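Local coordinates for alkane monooxygenase (Geobacillus thermodenitrificans, PDB 3B9O), which belongs to the luciferase-like monooxygenases, a family with a TIM-barrel fold, and carries flavin mononucleotide in this structure, at residues 282-287 with 349-354. Residues are numbered along the deposited sequence; the frame is centred on the assembly and turned at random.
Sequences CVIVGK and FKLSVG
C282 and I284 meet L351 on one face of a two-strand parallel ladder, with the methyl CD1 of L351 reaching both. CG of L351 stands anti to its backbone N (chi1 175°), and from there CD1 comes within 3.8 Å of C282 CB and 4.0 Å of I284 CD1. The I284 and L351 side chains cross obliquely, while V353 CG2 approaches I284 CD1 more loosely. Compact or branched apolar groups suit this face because helix 289-302 packs on I284 and V353, and Y380 touches C282, I284 and L351.

Beneath the side chains, the backbones bond in the alternating pattern of parallel strands: C282 and I284 each use both N and O, straddling L351 and V353. C282 N gives a nearly straight bond to K350 O (2.8 Å), and S352 N returns one to C282 O. The ladder ends with G286 N bonding G354 O, the donor nitrogen lying 32° out of the G354 carbonyl plane.

The other face carries V283, V285 and S352. There V285 CG2 lies 3.4 Å from G354 O, and glycine suits position 354 because a CB at its backbone angles would press on the preceding carbonyl. The small S352 fits under helix 356-370, touching V359, and its hydroxyl hydrogen-bonds E362 of that helix. K295 and K358 hydrogen-bond the outward carbonyls of V285 and V353, respectively.

Before the ladder, F349 approaches the bound flavin mononucleotide. Reached through helices 289-302, 305-316 and 334-341, strand 350-354 adds a parallel branch to the end of 276-285, beside the eight-stranded TIM-type ring in which 374-378 follows 276-285.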
loop_
_atom_site.group_PDB
_atom_site.type_symbol
_atom_site.label_atom_id
_atom_site.label_comp_id
_atom_site.label_asym_id
_atom_site.label_seq_id
_atom_site.Cartn_x
_atom_site.Cartn_y
_atom_site.Cartn_z
ATOM N N CYS A 282 -12.567 -7.326 -2.015
ATOM C CA CYS A 282 -13.367 -6.764 -3.093
ATOM C C CYS A 282 -14.828 -6.857 -2.664
ATOM O O CYS A 282 -15.269 -7.884 -2.141
ATOM C CB CYS A 282 -13.168 -7.529 -4.404
ATOM S SG CYS A 282 -11.469 -7.918 -4.882
ATOM N N VAL A 283 -15.570 -5.766 -2.823
ATOM C CA VAL A 283 -16.934 -5.718 -2.327
ATOM C C VAL A 283 -17.840 -5.405 -3.512
ATOM O O VAL A 283 -17.581 -4.462 -4.253
ATOM C CB VAL A 283 -17.121 -4.634 -1.212
ATOM C CG1 VAL A 283 -18.590 -4.446 -0.918
ATOM C CG2 VAL A 283 -16.306 -5.023 0.090
ATOM N N ILE A 284 -18.875 -6.219 -3.705
ATOM C CA ILE A 284 -19.905 -5.921 -4.680
ATOM C C ILE A 284 -21.199 -5.940 -3.878
ATOM O O ILE A 284 -21.650 -7.012 -3.390
ATOM C CB ILE A 284 -19.978 -6.960 -5.824
ATOM C CG1 ILE A 284 -18.677 -7.000 -6.645
ATOM C CG2 ILE A 284 -21.215 -6.663 -6.727
ATOM C CD1 ILE A 284 -18.521 -8.303 -7.513
ATOM N N VAL A 285 -21.788 -4.766 -3.709
ATOM C CA VAL A 285 -22.899 -4.590 -2.775
ATOM C C VAL A 285 -24.165 -4.040 -3.477
ATOM O O VAL A 285 -24.085 -3.248 -4.448
ATOM C CB VAL A 285 -22.463 -3.745 -1.529
ATOM C CG1 VAL A 285 -22.123 -2.297 -1.912
ATOM C CG2 VAL A 285 -23.528 -3.772 -0.398
ATOM N N GLY A 286 -25.327 -4.486 -2.996
ATOM C CA GLY A 286 -26.617 -3.952 -3.453
ATOM C C GLY A 286 -27.623 -3.934 -2.313
ATOM O O GLY A 286 -27.416 -4.538 -1.263
ATOM N N LYS A 287 -28.735 -3.254 -2.530
ATOM C CA LYS A 287 -29.803 -3.206 -1.528
ATOM C C LYS A 287 -30.426 -4.578 -1.324
ATOM O O LYS A 287 -30.952 -4.888 -0.242
ATOM C CB LYS A 287 -30.842 -2.174 -1.953
ATOM C CG LYS A 287 -30.177 -0.794 -2.034
ATOM C CD LYS A 287 -31.008 0.243 -2.766
ATOM C CE LYS A 287 -31.340 1.365 -1.817
ATOM N NZ LYS A 287 -32.173 0.811 -0.702
ATOM N N PHE A 349 -7.494 -12.123 -2.649
ATOM C CA PHE A 349 -8.340 -11.321 -1.754
ATOM C C PHE A 349 -9.739 -11.906 -1.620
ATOM O O PHE A 349 -10.302 -12.448 -2.571
ATOM C CB PHE A 349 -8.473 -9.882 -2.286
ATOM C CG PHE A 349 -7.157 -9.193 -2.499
ATOM C CD1 PHE A 349 -6.219 -9.091 -1.448
ATOM C CD2 PHE A 349 -6.827 -8.665 -3.736
ATOM C CE1 PHE A 349 -4.973 -8.456 -1.621
ATOM C CE2 PHE A 349 -5.570 -8.009 -3.920
ATOM C CZ PHE A 349 -4.653 -7.913 -2.853
ATOM N N LYS A 350 -10.308 -11.768 -0.440
ATOM C CA LYS A 350 -11.721 -12.042 -0.220
ATOM C C LYS A 350 -12.626 -11.259 -1.214
ATOM O O LYS A 350 -12.460 -10.050 -1.434
ATOM C CB LYS A 350 -12.089 -11.716 1.244
ATOM C CG LYS A 350 -13.575 -11.771 1.597
ATOM C CD LYS A 350 -14.031 -13.177 1.749
ATOM C CE LYS A 350 -15.426 -13.291 2.365
ATOM N NZ LYS A 350 -15.644 -14.760 2.681
ATOM N N LEU A 351 -13.583 -11.971 -1.803
ATOM C CA LEU A 351 -14.688 -11.332 -2.524
ATOM C C LEU A 351 -15.976 -11.405 -1.709
ATOM O O LEU A 351 -16.475 -12.499 -1.413
ATOM C CB LEU A 351 -14.889 -11.959 -3.911
ATOM C CG LEU A 351 -16.108 -11.429 -4.675
ATOM C CD1 LEU A 351 -16.104 -9.896 -4.802
ATOM C CD2 LEU A 351 -16.244 -12.108 -6.057
ATOM N N SER A 352 -16.503 -10.253 -1.316
ATOM C CA SER A 352 -17.788 -10.225 -0.619
ATOM C C SER A 352 -18.925 -9.667 -1.523
ATOM O O SER A 352 -18.875 -8.523 -1.983
ATOM C CB SER A 352 -17.659 -9.465 0.716
ATOM O OG SER A 352 -18.849 -9.589 1.475
ATOM N N VAL A 353 -19.964 -10.471 -1.755
ATOM C CA VAL A 353 -21.033 -10.076 -2.658
ATOM C C VAL A 353 -22.372 -10.167 -1.936
ATOM O O VAL A 353 -22.679 -11.206 -1.355
ATOM C CB VAL A 353 -21.086 -11.005 -3.881
ATOM C CG1 VAL A 353 -22.205 -10.526 -4.880
ATOM C CG2 VAL A 353 -19.733 -11.100 -4.535
ATOM N N GLY A 354 -23.174 -9.101 -1.951
ATOM C CA GLY A 354 -24.505 -9.199 -1.362
ATOM C C GLY A 354 -24.981 -7.877 -0.807
ATOM O O GLY A 354 -24.601 -6.831 -1.300
#